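Local coordinates for protein PHOX (Pseudomonas fluorescens, PDB 4A9V) that probably hydrolyses phosphate monoesters as an alkaline phosphatase, using a cofactor of iron and calcium bound within a beta-propeller, at residues T265-L277 and V287-F301. Residues are numbered along the deposited sequence; the frame is centred on the assembly and turned at random.
With CA (calcium ion), chain Q; FEO (mu-oxo-diiron), chain S.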
loop_
_atom_site.group_PDB
_atom_site.type_symbol
_atom_site.label_atom_id
_atom_site.label_comp_id
_atom_site.label_asym_id
_atom_site.label_seq_id
_atom_site.Cartn_x
_atom_site.Cartn_y
_atom_site.Cartn_z
ATOM N N THR A 265 15.454 -7.610 3.870
ATOM C CA THR A 265 14.979 -8.325 5.046
ATOM C C THR A 265 15.173 -7.569 6.367
ATOM O O THR A 265 14.491 -7.876 7.343
ATOM C CB THR A 265 15.541 -9.758 5.154
ATOM O OG1 THR A 265 16.962 -9.728 5.350
ATOM C CG2 THR A 265 15.192 -10.576 3.914
ATOM N N ALA A 266 16.058 -6.573 6.407
ATOM C CA ALA A 266 16.217 -5.783 7.625
ATOM C C ALA A 266 14.944 -5.032 8.006
ATOM O O ALA A 266 14.794 -4.618 9.152
ATOM C CB ALA A 266 17.382 -4.812 7.504
ATOM N N LEU A 267 14.041 -4.829 7.051
ATOM C CA LEU A 267 12.803 -4.095 7.305
ATOM C C LEU A 267 11.670 -5.006 7.788
ATOM O O LEU A 267 10.592 -4.522 8.127
ATOM C CB LEU A 267 12.373 -3.304 6.062
ATOM C CG LEU A 267 13.051 -1.945 5.856
ATOM C CD1 LEU A 267 14.568 -2.054 5.730
ATOM C CD2 LEU A 267 12.465 -1.251 4.634
ATOM N N GLY A 268 11.954 -6.300 7.940
ATOM C CA GLY A 268 11.019 -7.217 8.586
ATOM C C GLY A 268 9.997 -7.826 7.640
ATOM O O GLY A 268 9.725 -7.275 6.566
ATOM N N ARG A 269 9.441 -8.962 8.050
ATOM C CA ARG A 269 8.445 -9.685 7.266
ATOM C C ARG A 269 7.085 -9.589 7.944
ATOM O O ARG A 269 6.943 -9.937 9.121
ATOM C CB ARG A 269 8.852 -11.158 7.121
ATOM C CG ARG A 269 7.799 -12.019 6.450
ATOM C CD ARG A 269 8.376 -13.374 6.095
ATOM N NE ARG A 269 7.345 -14.350 5.760
ATOM C CZ ARG A 269 6.697 -15.099 6.645
ATOM N NH1 ARG A 269 6.933 -14.979 7.941
ATOM N NH2 ARG A 269 5.754 -15.927 6.228
ATOM N N PHE A 270 6.100 -9.094 7.203
ATOM C CA PHE A 270 4.723 -8.937 7.656
ATOM C C PHE A 270 3.915 -8.481 6.436
ATOM O O PHE A 270 4.411 -8.565 5.310
ATOM C CB PHE A 270 4.589 -8.002 8.895
ATOM C CG PHE A 270 5.296 -6.667 8.776
ATOM C CD1 PHE A 270 4.637 -5.558 8.264
ATOM C CD2 PHE A 270 6.523 -6.470 9.396
ATOM C CE1 PHE A 270 5.227 -4.309 8.287
ATOM C CE2 PHE A 270 7.114 -5.227 9.423
ATOM C CZ PHE A 270 6.456 -4.140 8.898
ATOM N N LYS A 271 2.645 -8.144 6.627
ATOM C CA LYS A 271 1.788 -7.798 5.504
ATOM C C LYS A 271 1.890 -6.289 5.238
ATOM O O LYS A 271 1.077 -5.486 5.700
ATOM C CB LYS A 271 0.362 -8.295 5.746
ATOM C CG LYS A 271 0.343 -9.800 5.893
ATOM C CD LYS A 271 -1.037 -10.418 5.984
ATOM C CE LYS A 271 -0.905 -11.895 6.315
ATOM N NZ LYS A 271 -2.217 -12.568 6.495
ATOM N N HIS A 272 2.999 -5.917 4.605
ATOM C CA HIS A 272 3.376 -4.516 4.443
ATOM C C HIS A 272 2.385 -3.772 3.585
ATOM O O HIS A 272 2.155 -4.159 2.440
ATOM C CB HIS A 272 4.732 -4.429 3.753
ATOM C CG HIS A 272 5.889 -4.881 4.595
ATOM N ND1 HIS A 272 6.566 -4.030 5.399
ATOM C CD2 HIS A 272 6.529 -6.104 4.689
ATOM C CE1 HIS A 272 7.578 -4.684 5.986
ATOM N NE2 HIS A 272 7.557 -5.948 5.558
ATOM N N GLU A 273 1.925 -2.616 4.059
ATOM C CA GLU A 273 1.101 -1.726 3.242
ATOM C C GLU A 273 1.988 -0.764 2.449
ATOM O O GLU A 273 2.140 -0.915 1.239
ATOM C CB GLU A 273 0.098 -0.962 4.091
ATOM C CG GLU A 273 -0.838 -0.110 3.245
ATOM C CD GLU A 273 -2.136 -0.802 2.882
ATOM O OE1 GLU A 273 -2.452 -1.836 3.524
ATOM O OE2 GLU A 273 -2.846 -0.281 1.983
ATOM N N ASN A 274 2.569 0.234 3.114
ATOM C CA ASN A 274 3.498 1.154 2.452
ATOM C C ASN A 274 4.753 1.371 3.288
ATOM O O ASN A 274 4.968 0.725 4.311
ATOM C CB ASN A 274 2.816 2.478 2.006
ATOM C CG ASN A 274 2.877 3.582 3.051
ATOM O OD1 ASN A 274 2.815 3.332 4.257
ATOM N ND2 ASN A 274 2.857 4.827 2.585
ATOM N N ALA A 275 5.626 2.233 2.783
ATOM C CA ALA A 275 6.929 2.463 3.384
ATOM C C ALA A 275 7.229 3.956 3.289
ATOM O O ALA A 275 7.489 4.481 2.213
ATOM C CB ALA A 275 7.990 1.649 2.657
ATOM N N ALA A 276 7.037 4.656 4.399
ATOM C CA ALA A 276 7.094 6.117 4.428
ATOM C C ALA A 276 8.486 6.580 4.825
ATOM O O ALA A 276 8.938 6.305 5.935
ATOM C CB ALA A 276 6.067 6.664 5.407
ATOM N N LEU A 277 9.164 7.277 3.920
ATOM C CA LEU A 277 10.542 7.712 4.155
ATOM C C LEU A 277 10.600 8.995 4.972
ATOM O O LEU A 277 9.889 9.958 4.693
ATOM C CB LEU A 277 11.263 7.922 2.823
ATOM C CG LEU A 277 12.061 6.732 2.294
ATOM C CD1 LEU A 277 13.311 6.478 3.118
ATOM C CD2 LEU A 277 11.205 5.484 2.194
ATOM N N VAL A 287 12.161 4.548 7.858
ATOM C CA VAL A 287 11.050 4.001 7.082
ATOM C C VAL A 287 9.941 3.557 8.032
ATOM O O VAL A 287 10.122 2.615 8.801
ATOM C CB VAL A 287 11.488 2.803 6.215
ATOM C CG1 VAL A 287 10.351 2.395 5.292
ATOM C CG2 VAL A 287 12.760 3.115 5.435
ATOM N N TYR A 288 8.821 4.277 8.037
ATOM C CA TYR A 288 7.651 3.881 8.833
ATOM C C TYR A 288 6.775 2.924 8.024
ATOM O O TYR A 288 6.569 3.130 6.825
ATOM C CB TYR A 288 6.823 5.111 9.235
ATOM C CG TYR A 288 7.535 6.081 10.146
ATOM C CD1 TYR A 288 7.640 5.832 11.502
ATOM C CD2 TYR A 288 8.011 7.292 9.667
ATOM C CE1 TYR A 288 8.239 6.744 12.353
ATOM C CE2 TYR A 288 8.617 8.213 10.506
ATOM C CZ TYR A 288 8.707 7.944 11.858
ATOM O OH TYR A 288 9.298 8.845 12.718
ATOM N N MET A 289 6.264 1.878 8.671
ATOM C CA MET A 289 5.607 0.775 7.976
ATOM C C MET A 289 4.427 0.239 8.780
ATOM O O MET A 289 4.595 -0.178 9.924
ATOM C CB MET A 289 6.598 -0.369 7.766
ATOM C CG MET A 289 7.731 -0.030 6.820
ATOM S SD MET A 289 8.964 -1.341 6.706
ATOM C CE MET A 289 9.759 -1.182 8.306
ATOM N N GLY A 290 3.292 0.057 8.115
ATOM C CA GLY A 290 2.136 -0.595 8.716
ATOM C C GLY A 290 2.012 -2.043 8.275
ATOM O O GLY A 290 2.396 -2.400 7.160
ATOM N N ASP A 291 1.454 -2.871 9.161
ATOM C CA ASP A 291 1.093 -4.267 8.895
ATOM C C ASP A 291 -0.429 -4.368 8.857
ATOM O O ASP A 291 -1.079 -4.245 9.894
ATOM C CB ASP A 291 1.653 -5.137 10.034
ATOM C CG ASP A 291 1.452 -6.612 9.824
ATOM O OD1 ASP A 291 0.995 -7.033 8.738
ATOM O OD2 ASP A 291 1.824 -7.380 10.745
ATOM N N ASP A 292 -1.008 -4.485 7.661
ATOM C CA ASP A 292 -2.460 -4.388 7.532
ATOM C C ASP A 292 -3.138 -5.715 7.837
ATOM O O ASP A 292 -3.426 -6.522 6.956
ATOM C CB ASP A 292 -2.878 -3.868 6.162
ATOM C CG ASP A 292 -4.380 -3.798 6.015
ATOM O OD1 ASP A 292 -5.084 -3.987 7.030
ATOM O OD2 ASP A 292 -4.859 -3.541 4.891
ATOM N N GLU A 293 -3.448 -5.902 9.113
ATOM C CA GLU A 293 -4.330 -6.964 9.551
ATOM C C GLU A 293 -4.925 -6.518 10.878
ATOM O O GLU A 293 -4.315 -5.727 11.601
ATOM C CB GLU A 293 -3.548 -8.272 9.688
ATOM C CG GLU A 293 -4.416 -9.477 9.991
ATOM C CD GLU A 293 -3.698 -10.806 9.832
ATOM O OE1 GLU A 293 -2.787 -10.934 8.987
ATOM O OE2 GLU A 293 -4.094 -11.754 10.543
ATOM N N ARG A 294 -6.146 -6.958 11.166
ATOM C CA ARG A 294 -6.805 -6.575 12.409
ATOM C C ARG A 294 -5.920 -6.981 13.580
ATOM O O ARG A 294 -5.555 -8.143 13.707
ATOM C CB ARG A 294 -8.168 -7.249 12.541
ATOM C CG ARG A 294 -9.204 -6.749 11.554
ATOM C CD ARG A 294 -10.529 -7.464 11.758
ATOM N NE ARG A 294 -10.642 -8.647 10.918
ATOM C CZ ARG A 294 -11.123 -8.632 9.682
ATOM N NH1 ARG A 294 -11.579 -7.496 9.164
ATOM N NH2 ARG A 294 -10.965 -9.692 8.907
ATOM N N GLY A 295 -5.609 -6.031 14.453
ATOM C CA GLY A 295 -4.851 -6.321 15.652
ATOM C C GLY A 295 -3.347 -6.457 15.475
ATOM O O GLY A 295 -2.668 -6.885 16.408
ATOM N N GLU A 296 -2.816 -6.043 14.322
ATOM C CA GLU A 296 -1.365 -6.059 14.106
ATOM C C GLU A 296 -0.777 -4.646 14.275
ATOM O O GLU A 296 -1.428 -3.758 14.842
ATOM C CB GLU A 296 -1.021 -6.691 12.754
ATOM C CG GLU A 296 -1.332 -8.181 12.683
ATOM C CD GLU A 296 -0.444 -9.085 13.534
ATOM O OE1 GLU A 296 0.564 -8.645 14.127
ATOM O OE2 GLU A 296 -0.726 -10.300 13.540
ATOM N N PHE A 297 0.506 -4.486 13.956
ATOM C CA PHE A 297 1.307 -3.412 14.523
ATOM C C PHE A 297 1.811 -2.392 13.495
ATOM O O PHE A 297 1.724 -2.585 12.273
ATOM C CB PHE A 297 2.499 -3.992 15.281
ATOM C CG PHE A 297 2.130 -5.084 16.255
ATOM C CD1 PHE A 297 1.122 -4.886 17.184
ATOM C CD2 PHE A 297 2.826 -6.288 16.276
ATOM C CE1 PHE A 297 0.836 -5.851 18.131
ATOM C CE2 PHE A 297 2.508 -7.276 17.196
ATOM C CZ PHE A 297 1.500 -7.060 18.114
ATOM N N ILE A 298 2.367 -1.304 14.027
ATOM C CA ILE A 298 3.081 -0.282 13.262
ATOM C C ILE A 298 4.568 -0.352 13.610
ATOM O O ILE A 298 4.941 -0.439 14.779
ATOM C CB ILE A 298 2.524 1.120 13.588
ATOM C CG1 ILE A 298 1.064 1.223 13.136
ATOM C CG2 ILE A 298 3.374 2.204 12.935
ATOM C CD1 ILE A 298 0.325 2.420 13.690
ATOM N N TYR A 299 5.399 -0.300 12.573
ATOM C CA TYR A 299 6.843 -0.512 12.668
ATOM C C TYR A 299 7.622 0.705 12.150
ATOM O O TYR A 299 7.089 1.561 11.439
ATOM C CB TYR A 299 7.264 -1.755 11.871
ATOM C CG TYR A 299 6.654 -3.051 12.352
ATOM C CD1 TYR A 299 5.354 -3.407 11.999
ATOM C CD2 TYR A 299 7.404 -3.968 13.078
ATOM C CE1 TYR A 299 4.806 -4.612 12.409
ATOM C CE2 TYR A 299 6.873 -5.186 13.462
ATOM C CZ TYR A 299 5.577 -5.500 13.136
ATOM O OH TYR A 299 5.083 -6.720 13.536
ATOM N N LYS A 300 8.912 0.741 12.467
ATOM C CA LYS A 300 9.808 1.826 12.070
ATOM C C LYS A 300 11.211 1.248 11.921
ATOM O O LYS A 300 11.748 0.676 12.863
ATOM C CB LYS A 300 9.802 2.915 13.142
ATOM C CG LYS A 300 10.778 4.055 12.938
ATOM C CD LYS A 300 10.883 4.844 14.237
ATOM C CE LYS A 300 11.765 6.076 14.129
ATOM N NZ LYS A 300 11.905 6.728 15.461
ATOM N N PHE A 301 11.813 1.441 10.758
ATOM C CA PHE A 301 13.199 1.053 10.536
ATOM C C PHE A 301 14.059 2.305 10.493
ATOM O O PHE A 301 13.690 3.298 9.869
ATOM C CB PHE A 301 13.329 0.301 9.211
ATOM C CG PHE A 301 14.748 -0.054 8.856
ATOM C CD1 PHE A 301 15.372 -1.151 9.429
ATOM C CD2 PHE A 301 15.466 0.728 7.967
ATOM C CE1 PHE A 301 16.691 -1.444 9.133
ATOM C CE2 PHE A 301 16.765 0.406 7.632
ATOM C CZ PHE A 301 17.381 -0.684 8.215
HETATM CA CA CA Q . -4.768 -0.450 0.709
HETATM FE FE1 FEO S . -3.450 -3.748 -0.176
HETATM FE FE2 FEO S . -4.080 -2.956 3.147
HETATM O O FEO S . -4.403 -2.814 1.249
HETATM O O HOH W 1 4.795 -1.792 5.547
HETATM O O HOH W 2 2.205 1.266 5.876
HETATM O O HOH W 3 -4.412 -2.276 -1.429
HETATM O O HOH W 4 -2.900 0.193 -0.844
HETATM O O HOH W 5 -5.769 0.859 -1.157
HETATM O O HOH W 6 -6.902 -1.908 0.229
HETATM O O HOH W 7 -5.412 -4.889 -0.155
#
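Gly290 O is gripped twice: Glu273 N donates to it over 3.1 Å, and a water donates to the same oxygen and to Asn274 O while meeting His272 ND1. A second water accepts from Asn274 N and Gly290 N, so water joins the two segments between the bridge of His272 with Asp291 and the antiparallel hydrogen-bonded pair Ala276 and Tyr288, where the register shifts by one residue. The backbone of Lys271 is held at both its N and its O: the N reaches Asp291 OD1 from above the carboxylate plane at 2.9 Å, and the O accepts from Asp292 N. The extended lysine chain carries NZ to Glu293 OE1, a salt bridge of 3.0 Å; Arg372 makes a second one to the same oxygen and another to Asp291 OD2, and NZ is also held by Tyr216.

Phe270 is sandwiched. With CG between backbone N and carbonyl carbon (chi1 50°), its ring makes an offset stack with Tyr299, centroids 4.1 Å apart and planes at 16°, while His272 CE1 covers the opposite face toward the rim and Met289 CB and Gly290 O lie at the edge. A leucine here would probably lose the stack and leave Tyr299 and His272 without the flat partner between them. Earlier in the same segment, Leu267 CD1 sits over the centre of the Phe301 ring, a CH-pi contact of 3.6 Å.

Beyond this packing, Glu273 OE1 and Asp292 OD2 both bind one iron at 2.0 Å, with Glu194 and Glu387; a salt bridge from Asp292 OD1 to Arg385 is consistent with second-shell positioning. Glu273 OE2 binds calcium at 2.3 Å: carboxylates from separate parts of the beta-propeller converge on the iron-calcium cofactor of PhoX.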